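Local coordinates for protein copper-transporting ATPase RAN1 (Arabidopsis thaliana, PDB 3DXS) that probably pumps copper ions across a membrane at the expense of ATP, and takes part in ethylene signalling, its amino-terminal domain binding metal through a CxxC motif, at residues L24-K32 with A42-V51. The protein carries 1 engineered substitution. Residues are numbered along the deposited sequence; the frame is centred on the assembly and turned at random.
Sequences LMNVNGVFK and ADVVFDPNLV
A classic beta bulge marks the open end of the hairpin formed by strands 30-36 and 41-46 in this ferredoxin-like metal-binding domain: Phe31 and Lys32 both face Val45. Val45 O takes two donors, Phe31 N at 2.8 Å and Lys32 N at 3.3 Å, the second bond longer but nearly straight at 167°. Val45 N donates to Lys32 O at 2.9 Å, while on the other side of the bulge Asp47 N reaches Gly29 O at 2.9 Å and carries the pairing just past the strand end. Gly29 holds the third position of a type II turn, Val27 to Val30; at its phi of 105° a CB would press on Asn28 O and clash with Leu50 CB and Val51 CG1. Leu50 CB packs 3.7 Å from Gly29 CA, and Val51 CG1 approaches Gly29 C. Asp47 shapes the facing loop, its OD1 accepting from Asn49 N above the carboxylate plane in an Asx turn and its backbone O gripping both Leu50 N and Val51 N.

Apolar branches fill the face beneath the helices. Val30 CG1 meets Val44 CG1 at 3.9 Å, the two side chains at about a right angle, and Leu24 CD1 touches both Val44 CG2 and Ala42 CB. Val51 sets CG1 between its N and carbonyl carbon (chi1 65°), which turns Val51 CG2 to Val27 CG1, 3.7 Å away. Phe31 and Val45 lie side by side and point the same way, Phe31 CD2 4.0 Å from Val45 CG1.

Ile56 of helix 53-63 covers Leu24, Val44 and Phe46, while Leu24, from helix 14-25, also rests on Ala33. Strand 41-46 is held on its other edge by backbone bonds to strand 2-9, and the bulge lies in an outer strand of the sheet, 30-36.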
loop_
_atom_site.group_PDB
_atom_site.type_symbol
_atom_site.label_atom_id
_atom_site.label_comp_id
_atom_site.label_asym_id
_atom_site.label_seq_id
_atom_site.Cartn_x
_atom_site.Cartn_y
_atom_site.Cartn_z
ATOM N N LEU A 24 1.438 5.769 1.811
ATOM C CA LEU A 24 0.461 5.487 0.762
ATOM C C LEU A 24 -0.468 6.683 0.578
ATOM O O LEU A 24 -0.850 7.035 -0.540
ATOM C CB LEU A 24 -0.328 4.202 1.056
ATOM C CG LEU A 24 0.479 2.937 0.748
ATOM C CD1 LEU A 24 -0.192 1.695 1.341
ATOM C CD2 LEU A 24 0.692 2.768 -0.756
ATOM N N MET A 25 -0.809 7.328 1.685
ATOM C CA MET A 25 -1.802 8.436 1.650
ATOM C C MET A 25 -1.186 9.688 1.027
ATOM O O MET A 25 -1.880 10.645 0.655
ATOM C CB MET A 25 -2.386 8.722 3.029
ATOM C CG MET A 25 -3.389 7.662 3.471
ATOM S SD MET A 25 -4.698 7.316 2.279
ATOM C CE MET A 25 -5.497 8.911 2.117
ATOM N N ASN A 26 0.125 9.649 0.909
ATOM C CA ASN A 26 0.879 10.728 0.270
ATOM C C ASN A 26 1.084 10.491 -1.214
ATOM O O ASN A 26 1.647 11.319 -1.912
ATOM C CB ASN A 26 2.221 10.960 0.951
ATOM C CG ASN A 26 2.106 11.871 2.158
ATOM O OD1 ASN A 26 1.052 12.445 2.415
ATOM N ND2 ASN A 26 3.191 12.004 2.904
ATOM N N VAL A 27 0.612 9.358 -1.693
ATOM C CA VAL A 27 0.693 9.055 -3.132
ATOM C C VAL A 27 -0.510 9.677 -3.841
ATOM O O VAL A 27 -1.646 9.342 -3.562
ATOM C CB VAL A 27 0.745 7.527 -3.402
ATOM C CG1 VAL A 27 0.736 7.214 -4.900
ATOM C CG2 VAL A 27 1.970 6.906 -2.759
ATOM N N ASN A 28 -0.244 10.607 -4.749
ATOM C CA ASN A 28 -1.346 11.260 -5.492
ATOM C C ASN A 28 -2.160 10.213 -6.221
ATOM O O ASN A 28 -1.627 9.419 -6.974
ATOM C CB ASN A 28 -0.827 12.290 -6.507
ATOM C CG ASN A 28 -1.940 13.142 -7.094
ATOM O OD1 ASN A 28 -2.113 13.216 -8.319
ATOM N ND2 ASN A 28 -2.704 13.790 -6.225
ATOM N N GLY A 29 -3.456 10.225 -5.965
ATOM C CA GLY A 29 -4.405 9.288 -6.574
ATOM C C GLY A 29 -4.888 8.189 -5.644
ATOM O O GLY A 29 -5.866 7.497 -5.922
ATOM N N VAL A 30 -4.184 8.014 -4.540
ATOM C CA VAL A 30 -4.633 7.061 -3.513
ATOM C C VAL A 30 -5.722 7.694 -2.667
ATOM O O VAL A 30 -5.537 8.771 -2.088
ATOM C CB VAL A 30 -3.467 6.562 -2.629
ATOM C CG1 VAL A 30 -3.989 5.793 -1.413
ATOM C CG2 VAL A 30 -2.535 5.715 -3.472
ATOM N N PHE A 31 -6.862 7.007 -2.609
ATOM C CA PHE A 31 -8.042 7.492 -1.872
ATOM C C PHE A 31 -8.091 6.953 -0.458
ATOM O O PHE A 31 -8.430 7.669 0.481
ATOM C CB PHE A 31 -9.344 7.152 -2.614
ATOM C CG PHE A 31 -10.588 7.440 -1.818
ATOM C CD1 PHE A 31 -11.052 8.744 -1.686
ATOM C CD2 PHE A 31 -11.292 6.421 -1.187
ATOM C CE1 PHE A 31 -12.193 9.028 -0.942
ATOM C CE2 PHE A 31 -12.438 6.700 -0.445
ATOM C CZ PHE A 31 -12.887 8.007 -0.323
ATOM N N LYS A 32 -7.736 5.684 -0.317
ATOM C CA LYS A 32 -7.745 5.016 0.993
ATOM C C LYS A 32 -6.685 3.931 1.059
ATOM O O LYS A 32 -6.445 3.209 0.104
ATOM C CB LYS A 32 -9.122 4.398 1.282
ATOM C CG LYS A 32 -9.402 4.109 2.759
ATOM C CD LYS A 32 -10.844 3.632 2.944
ATOM C CE LYS A 32 -11.252 3.531 4.411
ATOM N NZ LYS A 32 -12.664 3.090 4.562
ATOM N N ALA A 42 -1.503 -4.465 2.768
ATOM C CA ALA A 42 -1.967 -3.098 2.576
ATOM C C ALA A 42 -2.974 -3.069 1.443
ATOM O O ALA A 42 -2.665 -3.384 0.295
ATOM C CB ALA A 42 -0.774 -2.150 2.277
ATOM N N ASP A 43 -4.183 -2.703 1.809
ATOM C CA ASP A 43 -5.305 -2.629 0.879
ATOM C C ASP A 43 -5.506 -1.189 0.442
ATOM O O ASP A 43 -5.714 -0.286 1.246
ATOM C CB ASP A 43 -6.556 -3.210 1.521
ATOM C CG ASP A 43 -6.440 -4.692 1.741
ATOM O OD1 ASP A 43 -5.468 -5.276 1.236
ATOM O OD2 ASP A 43 -7.315 -5.261 2.424
ATOM N N VAL A 44 -5.412 -0.987 -0.860
ATOM C CA VAL A 44 -5.359 0.362 -1.434
ATOM C C VAL A 44 -6.411 0.615 -2.500
ATOM O O VAL A 44 -6.520 -0.089 -3.503
ATOM C CB VAL A 44 -3.942 0.652 -2.014
ATOM C CG1 VAL A 44 -3.827 2.093 -2.480
ATOM C CG2 VAL A 44 -2.848 0.328 -0.979
ATOM N N VAL A 45 -7.175 1.658 -2.235
ATOM C CA VAL A 45 -8.191 2.179 -3.156
ATOM C C VAL A 45 -7.600 3.389 -3.860
ATOM O O VAL A 45 -7.135 4.319 -3.215
ATOM C CB VAL A 45 -9.481 2.562 -2.422
ATOM C CG1 VAL A 45 -10.484 3.139 -3.400
ATOM C CG2 VAL A 45 -10.081 1.338 -1.695
ATOM N N PHE A 46 -7.562 3.328 -5.183
ATOM C CA PHE A 46 -6.842 4.333 -5.970
ATOM C C PHE A 46 -7.517 4.628 -7.302
ATOM O O PHE A 46 -8.271 3.824 -7.833
ATOM C CB PHE A 46 -5.385 3.888 -6.224
ATOM C CG PHE A 46 -5.254 2.692 -7.162
ATOM C CD1 PHE A 46 -5.394 1.409 -6.685
ATOM C CD2 PHE A 46 -4.992 2.855 -8.506
ATOM C CE1 PHE A 46 -5.293 0.323 -7.538
ATOM C CE2 PHE A 46 -4.873 1.773 -9.353
ATOM C CZ PHE A 46 -5.024 0.509 -8.866
ATOM N N ASP A 47 -7.194 5.806 -7.803
ATOM C CA ASP A 47 -7.678 6.297 -9.106
ATOM C C ASP A 47 -6.628 5.975 -10.174
ATOM O O ASP A 47 -5.566 6.595 -10.188
ATOM C CB ASP A 47 -7.907 7.815 -9.037
ATOM C CG ASP A 47 -8.228 8.432 -10.386
ATOM O OD1 ASP A 47 -8.310 7.701 -11.389
ATOM O OD2 ASP A 47 -8.385 9.668 -10.435
ATOM N N PRO A 48 -6.893 4.985 -11.042
ATOM C CA PRO A 48 -5.902 4.527 -12.019
ATOM C C PRO A 48 -5.494 5.581 -13.034
ATOM O O PRO A 48 -4.496 5.419 -13.729
ATOM C CB PRO A 48 -6.584 3.343 -12.718
ATOM C CG PRO A 48 -7.963 3.342 -12.280
ATOM C CD PRO A 48 -8.116 4.169 -11.062
ATOM N N ASN A 49 -6.237 6.676 -13.069
ATOM C CA ASN A 49 -5.874 7.791 -13.963
ATOM C C ASN A 49 -4.666 8.521 -13.417
ATOM O O ASN A 49 -3.931 9.170 -14.150
ATOM C CB ASN A 49 -7.019 8.784 -14.171
ATOM C CG ASN A 49 -8.033 8.311 -15.198
ATOM O OD1 ASN A 49 -8.036 7.151 -15.618
ATOM N ND2 ASN A 49 -8.897 9.219 -15.617
ATOM N N LEU A 50 -4.472 8.392 -12.110
ATOM C CA LEU A 50 -3.468 9.193 -11.381
ATOM C C LEU A 50 -2.312 8.370 -10.839
ATOM O O LEU A 50 -1.259 8.889 -10.497
ATOM C CB LEU A 50 -4.114 9.963 -10.230
ATOM C CG LEU A 50 -5.031 11.116 -10.658
ATOM C CD1 LEU A 50 -5.707 11.763 -9.449
ATOM C CD2 LEU A 50 -4.231 12.138 -11.458
ATOM N N VAL A 51 -2.538 7.081 -10.744
ATOM C CA VAL A 51 -1.521 6.184 -10.182
ATOM C C VAL A 51 -1.841 4.753 -10.513
ATOM O O VAL A 51 -2.986 4.366 -10.682
ATOM C CB VAL A 51 -1.366 6.394 -8.640
ATOM C CG1 VAL A 51 -2.629 6.011 -7.883
ATOM C CG2 VAL A 51 -0.165 5.626 -8.100
#